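Side-chain contacts in ZYRO0G01672p (PDB 4U8T), which probably reads N6-methyladenosine marks in RNA through its YTH domain, the part crystallised here, which holds a methylated adenosine and its neighbouring nucleotides: residues 47-50 / 54-57; 73-78 / 114-119. All coordinates share one frame; numbering follows the deposited sequence.

In the fold
Both contacts are buried and both reach the same mixed sheet of the YTH domain, but they do different work. Interaction 1 sits at the edge of that sheet, where the short strand 47-48 loops into helix 52-63; it is polar, built from hydrogen bonds between a turn and an asparagine, and it meets two RNA nucleotides. Interaction 2 lies close to the centre of the chain and is apolar, with side chains of strands 71-77 and 111-123 meeting across the strand between them; RNA enters only at Asn78, beyond the end of its first strand. The two touch chiefly through Trp48, which packs on Phe75 and Val114 while one indole face receives the methylated base's amino group.

Interaction 1 of 2, residues 47-50 / 54-57; sequences IWSS and GNKR. With nucleotides of chain G.
Asn55 OD1 takes the backbone N-H of Ser50 at 2.8 Å (OD1 to N), with the donor tilted 33° out of the carbonyl plane. The other branch of the same amide, Asn55 ND2, makes a weak bond to Ser49 OG at 3.4 Å; that hydroxyl has its stronger partner in His110 O. CG of Asn55 lies anti to its carbonyl carbon (chi1 -83°), which carries the amide from the first turn of helix 52-63 across to residues 49 and 50. Gly54 CA comes within 3.4 Å of Ser50 OG; that hydroxyl bonds to Asp145 OD2.

The turn held this way belongs to the methyladenosine pocket of the YTH domain. Ser49 O accepts the hydrogen that the methylated amine still carries, 2.8 Å from N6 of 6MZ4 of chain G. Trp48 offers one face of its indole to the same group: N6 lies over the rim of the six-membered ring, 3.4 Å from CZ2, and the methyl carbon C9 is 3.7 Å from CZ3. Such an aromatic wall is characteristic of the cage by which YTH domains recognise the mark. Two residues on from Asn55, Arg57 reads the preceding base. Its chain bends at chi3 (-66°) and sets NH1 3.0 Å from N7 and NH2 2.8 Å from O6 of G3 of chain G, a paired grip on the guanine Hoogsteen edge. NH1 is also bonded to Thr146 OG1.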
loop_
_atom_site.group_PDB
_atom_site.type_symbol
_atom_site.label_atom_id
_atom_site.label_comp_id
_atom_site.label_asym_id
_atom_site.label_seq_id
_atom_site.Cartn_x
_atom_site.Cartn_y
_atom_site.Cartn_z
ATOM N N ILE A 47 4.984 6.187 8.676
ATOM C CA ILE A 47 5.921 6.335 7.591
ATOM C C ILE A 47 6.060 5.017 6.835
ATOM O O ILE A 47 5.673 3.974 7.320
ATOM C CB ILE A 47 7.299 6.808 8.100
ATOM C CG1 ILE A 47 7.957 5.766 8.994
ATOM C CG2 ILE A 47 7.186 8.100 8.857
ATOM C CD1 ILE A 47 9.391 6.089 9.305
ATOM N N TRP A 48 6.569 5.085 5.618
ATOM C CA TRP A 48 6.919 3.903 4.861
ATOM C C TRP A 48 8.105 4.231 3.987
ATOM O O TRP A 48 8.385 5.383 3.702
ATOM C CB TRP A 48 5.744 3.395 4.007
ATOM C CG TRP A 48 6.058 2.108 3.294
ATOM C CD1 TRP A 48 6.207 1.936 1.954
ATOM C CD2 TRP A 48 6.333 0.841 3.891
ATOM N NE1 TRP A 48 6.534 0.642 1.676
ATOM C CE2 TRP A 48 6.614 -0.061 2.843
ATOM C CE3 TRP A 48 6.356 0.370 5.206
ATOM C CZ2 TRP A 48 6.911 -1.404 3.061
ATOM C CZ3 TRP A 48 6.650 -0.974 5.425
ATOM C CH2 TRP A 48 6.933 -1.843 4.351
ATOM N N SER A 49 8.819 3.207 3.574
ATOM C CA SER A 49 9.893 3.404 2.653
ATOM C C SER A 49 9.975 2.215 1.722
ATOM O O SER A 49 9.643 1.107 2.094
ATOM C CB SER A 49 11.189 3.597 3.394
ATOM O OG SER A 49 12.226 3.799 2.473
ATOM N N SER A 50 10.381 2.450 0.490
ATOM C CA SER A 50 10.523 1.375 -0.456
ATOM C C SER A 50 11.979 1.201 -0.813
ATOM O O SER A 50 12.849 1.691 -0.122
ATOM C CB SER A 50 9.689 1.657 -1.681
ATOM O OG SER A 50 9.797 0.631 -2.618
ATOM N N GLY A 54 12.153 1.804 -6.097
ATOM C CA GLY A 54 10.781 1.880 -5.650
ATOM C C GLY A 54 10.388 3.216 -5.096
ATOM O O GLY A 54 9.309 3.697 -5.375
ATOM N N ASN A 55 11.259 3.793 -4.283
ATOM C CA ASN A 55 11.070 5.147 -3.802
ATOM C C ASN A 55 11.047 6.163 -4.900
ATOM O O ASN A 55 10.246 7.064 -4.868
ATOM C CB ASN A 55 12.161 5.537 -2.819
ATOM C CG ASN A 55 11.880 5.062 -1.447
ATOM O OD1 ASN A 55 10.770 4.683 -1.144
ATOM N ND2 ASN A 55 12.868 5.088 -0.605
ATOM N N LYS A 56 11.927 6.007 -5.876
ATOM C CA LYS A 56 12.020 6.945 -6.982
ATOM C C LYS A 56 10.716 6.936 -7.766
ATOM O O LYS A 56 10.214 7.981 -8.169
ATOM C CB LYS A 56 13.214 6.589 -7.873
ATOM C CG LYS A 56 13.424 7.502 -9.081
ATOM C CD LYS A 56 14.837 7.396 -9.628
ATOM C CE LYS A 56 14.867 7.210 -11.137
ATOM N NZ LYS A 56 14.277 8.359 -11.854
ATOM N N ARG A 57 10.151 5.745 -7.921
ATOM C CA ARG A 57 8.922 5.563 -8.644
ATOM C C ARG A 57 7.743 6.220 -7.919
ATOM O O ARG A 57 6.947 6.933 -8.523
ATOM C CB ARG A 57 8.684 4.068 -8.862
ATOM C CG ARG A 57 7.454 3.730 -9.647
ATOM C CD ARG A 57 7.392 2.284 -10.029
ATOM N NE ARG A 57 8.443 1.911 -10.960
ATOM C CZ ARG A 57 9.507 1.194 -10.641
ATOM N NH1 ARG A 57 9.667 0.761 -9.408
ATOM N NH2 ARG A 57 10.412 0.917 -11.558
ATOM C C2 6MZ G 4 10.744 -4.557 4.239
ATOM C C4 6MZ G 4 10.554 -4.329 1.925
ATOM C C5 6MZ G 4 10.341 -2.904 2.089
ATOM O O1P 6MZ G 4 16.163 -6.058 -3.276
ATOM O O2P 6MZ G 4 15.007 -7.961 -4.482
ATOM N N9 6MZ G 4 10.494 -4.562 0.618
ATOM N N3 6MZ G 4 10.737 -5.084 3.027
ATOM N N1 6MZ G 4 10.572 -3.263 4.456
ATOM C C6 6MZ G 4 10.364 -2.389 3.463
ATOM N N6 6MZ G 4 10.188 -1.084 3.713
ATOM C C9 6MZ G 4 10.345 -0.593 5.055
ATOM N N7 6MZ G 4 10.179 -2.398 0.859
ATOM C C8 6MZ G 4 10.290 -3.411 -0.014
ATOM O "O5'" 6MZ G 4 13.859 -6.528 -2.774
ATOM C "C5'" 6MZ G 4 12.504 -6.244 -3.064
ATOM C "C4'" 6MZ G 4 11.620 -6.675 -1.938
ATOM O "O4'" 6MZ G 4 11.796 -5.782 -0.843
ATOM C "C1'" 6MZ G 4 10.691 -5.871 -0.005
ATOM C "C2'" 6MZ G 4 9.510 -6.337 -0.838
ATOM O "O2'" 6MZ G 4 9.039 -7.540 -0.268
ATOM C "C3'" 6MZ G 4 10.129 -6.632 -2.206
ATOM O "O3'" 6MZ G 4 9.662 -7.852 -2.725
ATOM P P 6MZ G 4 14.952 -6.596 -3.913
ATOM P P G G 3 19.050 -5.029 -7.829
ATOM O OP1 G G 3 19.770 -6.169 -7.267
ATOM O OP2 G G 3 18.403 -5.086 -9.142
ATOM O "O5'" G G 3 17.937 -4.792 -6.744
ATOM C "C5'" G G 3 17.157 -3.620 -6.730
ATOM C "C4'" G G 3 15.948 -3.805 -5.853
ATOM O "O4'" G G 3 15.007 -2.764 -6.195
ATOM C "C3'" G G 3 15.217 -5.119 -6.096
ATOM O "O3'" G G 3 14.488 -5.467 -4.937
ATOM C "C2'" G G 3 14.232 -4.745 -7.176
ATOM O "O2'" G G 3 13.110 -5.583 -7.252
ATOM C "C1'" G G 3 13.840 -3.341 -6.743
ATOM N N9 G G 3 13.354 -2.514 -7.847
ATOM C C8 G G 3 12.214 -1.768 -7.844
ATOM N N7 G G 3 12.011 -1.124 -8.941
ATOM C C5 G G 3 13.100 -1.475 -9.725
ATOM C C6 G G 3 13.444 -1.099 -11.033
ATOM O O6 G G 3 12.852 -0.352 -11.786
ATOM N N1 G G 3 14.622 -1.686 -11.435
ATOM C C2 G G 3 15.381 -2.531 -10.686
ATOM N N2 G G 3 16.490 -3.017 -11.225
ATOM N N3 G G 3 15.075 -2.880 -9.482
ATOM C C4 G G 3 13.939 -2.323 -9.060
#

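Interaction 2 of 2, residues 73-78 / 114-119. With nucleotides of chain G.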
loop_
_atom_site.group_PDB
_atom_site.type_symbol
_atom_site.label_atom_id
_atom_site.label_comp_id
_atom_site.label_asym_id
_atom_site.label_seq_id
_atom_site.Cartn_x
_atom_site.Cartn_y
_atom_site.Cartn_z
ATOM N N LEU A 73 -1.709 2.935 -1.353
ATOM C CA LEU A 73 -0.770 1.849 -1.218
ATOM C C LEU A 73 -1.503 0.633 -0.686
ATOM O O LEU A 73 -2.117 0.681 0.363
ATOM C CB LEU A 73 0.375 2.254 -0.292
ATOM C CG LEU A 73 1.119 3.556 -0.592
ATOM C CD1 LEU A 73 2.059 3.878 0.533
ATOM C CD2 LEU A 73 1.898 3.433 -1.896
ATOM N N LEU A 74 -1.440 -0.459 -1.424
ATOM C CA LEU A 74 -2.092 -1.676 -1.012
ATOM C C LEU A 74 -1.031 -2.634 -0.514
ATOM O O LEU A 74 -0.231 -3.108 -1.283
ATOM C CB LEU A 74 -2.904 -2.259 -2.175
ATOM C CG LEU A 74 -3.758 -1.254 -3.000
ATOM C CD1 LEU A 74 -4.592 -1.954 -4.042
ATOM C CD2 LEU A 74 -4.666 -0.366 -2.183
ATOM N N PHE A 75 -0.986 -2.859 0.792
ATOM C CA PHE A 75 0.082 -3.621 1.421
ATOM C C PHE A 75 -0.123 -5.145 1.411
ATOM O O PHE A 75 -1.202 -5.655 1.614
ATOM C CB PHE A 75 0.269 -3.172 2.852
ATOM C CG PHE A 75 1.065 -1.926 3.012
ATOM C CD1 PHE A 75 0.520 -0.698 2.738
ATOM C CD2 PHE A 75 2.352 -1.978 3.497
ATOM C CE1 PHE A 75 1.245 0.431 2.918
ATOM C CE2 PHE A 75 3.082 -0.848 3.658
ATOM C CZ PHE A 75 2.531 0.359 3.374
ATOM N N SER A 76 0.963 -5.863 1.212
ATOM C CA SER A 76 0.946 -7.305 1.185
ATOM C C SER A 76 2.274 -7.852 1.644
ATOM O O SER A 76 3.302 -7.500 1.093
ATOM C CB SER A 76 0.653 -7.780 -0.225
ATOM O OG SER A 76 0.960 -9.133 -0.381
ATOM N N VAL A 77 2.279 -8.729 2.633
ATOM C CA VAL A 77 3.543 -9.300 3.081
ATOM C C VAL A 77 3.959 -10.456 2.162
ATOM O O VAL A 77 3.126 -11.222 1.721
ATOM C CB VAL A 77 3.453 -9.730 4.547
ATOM C CG1 VAL A 77 4.699 -10.382 4.983
ATOM C CG2 VAL A 77 3.211 -8.519 5.403
ATOM N N ASN A 78 5.245 -10.543 1.834
ATOM C CA ASN A 78 5.733 -11.621 0.973
ATOM C C ASN A 78 5.357 -12.986 1.461
ATOM O O ASN A 78 5.555 -13.290 2.624
ATOM C CB ASN A 78 7.249 -11.583 0.818
ATOM C CG ASN A 78 7.734 -10.444 -0.053
ATOM O OD1 ASN A 78 8.920 -10.270 -0.221
ATOM N ND2 ASN A 78 6.826 -9.653 -0.567
ATOM N N VAL A 114 2.872 8.332 5.627
ATOM C CA VAL A 114 1.687 7.616 5.173
ATOM C C VAL A 114 0.569 7.769 6.180
ATOM O O VAL A 114 0.797 7.969 7.353
ATOM C CB VAL A 114 1.949 6.094 4.940
ATOM C CG1 VAL A 114 2.859 5.869 3.777
ATOM C CG2 VAL A 114 2.494 5.442 6.166
ATOM N N ARG A 115 -0.651 7.762 5.693
ATOM C CA ARG A 115 -1.819 7.770 6.547
ATOM C C ARG A 115 -2.618 6.478 6.365
ATOM O O ARG A 115 -3.086 6.186 5.281
ATOM C CB ARG A 115 -2.600 9.053 6.285
ATOM C CG ARG A 115 -2.147 10.129 7.262
ATOM C CD ARG A 115 -2.354 11.573 6.836
ATOM N NE ARG A 115 -3.625 11.828 6.172
ATOM C CZ ARG A 115 -3.895 12.947 5.507
ATOM N NH1 ARG A 115 -5.071 13.093 4.906
ATOM N NH2 ARG A 115 -2.997 13.930 5.469
ATOM N N TRP A 116 -2.665 5.637 7.386
ATOM C CA TRP A 116 -3.394 4.375 7.268
ATOM C C TRP A 116 -4.927 4.514 7.302
ATOM O O TRP A 116 -5.486 5.260 8.080
ATOM C CB TRP A 116 -2.881 3.399 8.338
ATOM C CG TRP A 116 -1.590 2.769 7.920
ATOM C CD1 TRP A 116 -0.354 3.320 7.998
ATOM C CD2 TRP A 116 -1.415 1.483 7.333
ATOM N NE1 TRP A 116 0.577 2.467 7.507
ATOM C CE2 TRP A 116 -0.049 1.328 7.082
ATOM C CE3 TRP A 116 -2.278 0.445 6.997
ATOM C CZ2 TRP A 116 0.471 0.182 6.508
ATOM C CZ3 TRP A 116 -1.751 -0.693 6.433
ATOM C CH2 TRP A 116 -0.399 -0.813 6.193
ATOM N N ILE A 117 -5.577 3.790 6.397
ATOM C CA ILE A 117 -7.021 3.837 6.162
ATOM C C ILE A 117 -7.737 2.540 6.511
ATOM O O ILE A 117 -8.806 2.532 7.111
ATOM C CB ILE A 117 -7.333 4.072 4.684
ATOM C CG1 ILE A 117 -6.929 5.428 4.198
ATOM C CG2 ILE A 117 -8.794 3.915 4.402
ATOM C CD1 ILE A 117 -7.296 5.520 2.775
ATOM N N VAL A 118 -7.158 1.445 6.044
ATOM C CA VAL A 118 -7.718 0.123 6.201
ATOM C C VAL A 118 -6.674 -0.780 6.809
ATOM O O VAL A 118 -5.544 -0.786 6.379
ATOM C CB VAL A 118 -8.152 -0.481 4.865
ATOM C CG1 VAL A 118 -8.865 -1.774 5.087
ATOM C CG2 VAL A 118 -9.032 0.465 4.126
ATOM N N VAL A 119 -7.049 -1.521 7.832
ATOM C CA VAL A 119 -6.211 -2.588 8.322
ATOM C C VAL A 119 -7.066 -3.826 8.348
ATOM O O VAL A 119 -7.915 -3.973 9.204
ATOM C CB VAL A 119 -5.643 -2.299 9.734
ATOM C CG1 VAL A 119 -4.885 -3.482 10.255
ATOM C CG2 VAL A 119 -4.749 -1.097 9.731
ATOM C C2 6MZ G 4 10.744 -4.557 4.239
ATOM C C4 6MZ G 4 10.554 -4.329 1.925
ATOM C C5 6MZ G 4 10.341 -2.904 2.089
ATOM O O1P 6MZ G 4 16.163 -6.058 -3.276
ATOM O O2P 6MZ G 4 15.007 -7.961 -4.482
ATOM N N9 6MZ G 4 10.494 -4.562 0.618
ATOM N N3 6MZ G 4 10.737 -5.084 3.027
ATOM N N1 6MZ G 4 10.572 -3.263 4.456
ATOM C C6 6MZ G 4 10.364 -2.389 3.463
ATOM N N6 6MZ G 4 10.188 -1.084 3.713
ATOM C C9 6MZ G 4 10.345 -0.593 5.055
ATOM N N7 6MZ G 4 10.179 -2.398 0.859
ATOM C C8 6MZ G 4 10.290 -3.411 -0.014
ATOM O "O5'" 6MZ G 4 13.859 -6.528 -2.774
ATOM C "C5'" 6MZ G 4 12.504 -6.244 -3.064
ATOM C "C4'" 6MZ G 4 11.620 -6.675 -1.938
ATOM O "O4'" 6MZ G 4 11.796 -5.782 -0.843
ATOM C "C1'" 6MZ G 4 10.691 -5.871 -0.005
ATOM C "C2'" 6MZ G 4 9.510 -6.337 -0.838
ATOM O "O2'" 6MZ G 4 9.039 -7.540 -0.268
ATOM C "C3'" 6MZ G 4 10.129 -6.632 -2.206
ATOM O "O3'" 6MZ G 4 9.662 -7.852 -2.725
ATOM P P 6MZ G 4 14.952 -6.596 -3.913
ATOM P P C G 5 9.177 -7.972 -4.225
ATOM O OP1 C G 5 10.044 -8.921 -4.926
ATOM O OP2 C G 5 9.045 -6.615 -4.714
ATOM O "O5'" C G 5 7.732 -8.591 -4.113
ATOM C "C5'" C G 5 7.526 -9.979 -3.949
ATOM C "C4'" C G 5 6.554 -10.477 -4.968
ATOM O "O4'" C G 5 7.135 -10.379 -6.266
ATOM C "C3'" C G 5 6.085 -11.912 -4.874
ATOM O "O3'" C G 5 4.998 -11.993 -3.976
ATOM C "C2'" C G 5 5.682 -12.252 -6.311
ATOM O "O2'" C G 5 4.301 -12.030 -6.515
ATOM C "C1'" C G 5 6.461 -11.225 -7.139
ATOM N N1 C G 5 7.416 -11.759 -8.113
ATOM C C2 C G 5 7.269 -11.182 -9.369
ATOM O O2 C G 5 6.379 -10.340 -9.531
ATOM N N3 C G 5 8.087 -11.526 -10.372
ATOM C C4 C G 5 9.023 -12.409 -10.135
ATOM N N4 C G 5 9.784 -12.716 -11.170
ATOM C C5 C G 5 9.196 -13.014 -8.855
ATOM C C6 C G 5 8.378 -12.671 -7.853
#
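Leu73 and Val114, with CA atoms 9.0 Å apart, sit on strands that run in the same sense but diverge, two places apart in the sheet: strand 82-94 lies between them, so the two are joined by side chains alone, with no hydrogen bond across. Leu73 CD1 meets Val114 CG1 at 3.9 Å, the two side chains crossing at about a right angle. Further along, Trp116 reaches across the intervening strand to Phe75. Its six-membered ring brings CH2 to 3.6 Å from Phe75 CD1, and CZ2 lies above the centre of the phenyl face, 3.7 Å from CE1. The planes meet at 38°, an oblique pairing with ring centroids 4.6 Å apart. CG of Trp116 stands anti to its carbonyl carbon (chi1 -79°), and the indole swings inward although its CB does not point straight at the other strand.

Both strands are interior members of the mixed sheet of the YTH domain, a member of the PUA clan, and the pair lies on the side covered by helix 36-45. Ser42 OG of that helix is hydrogen-bonded to Trp116 NE1, while Phe43 meets the indole edge-to-face. Just past Trp116, strand 111-123 has a classic bulge, with Ile117 and Val118 sharing Val86 as their partner. At the far end of the first segment, Asn78 OD1 accepts a bond from the ribose O2' of 6MZ4 of chain G at 2.7 Å.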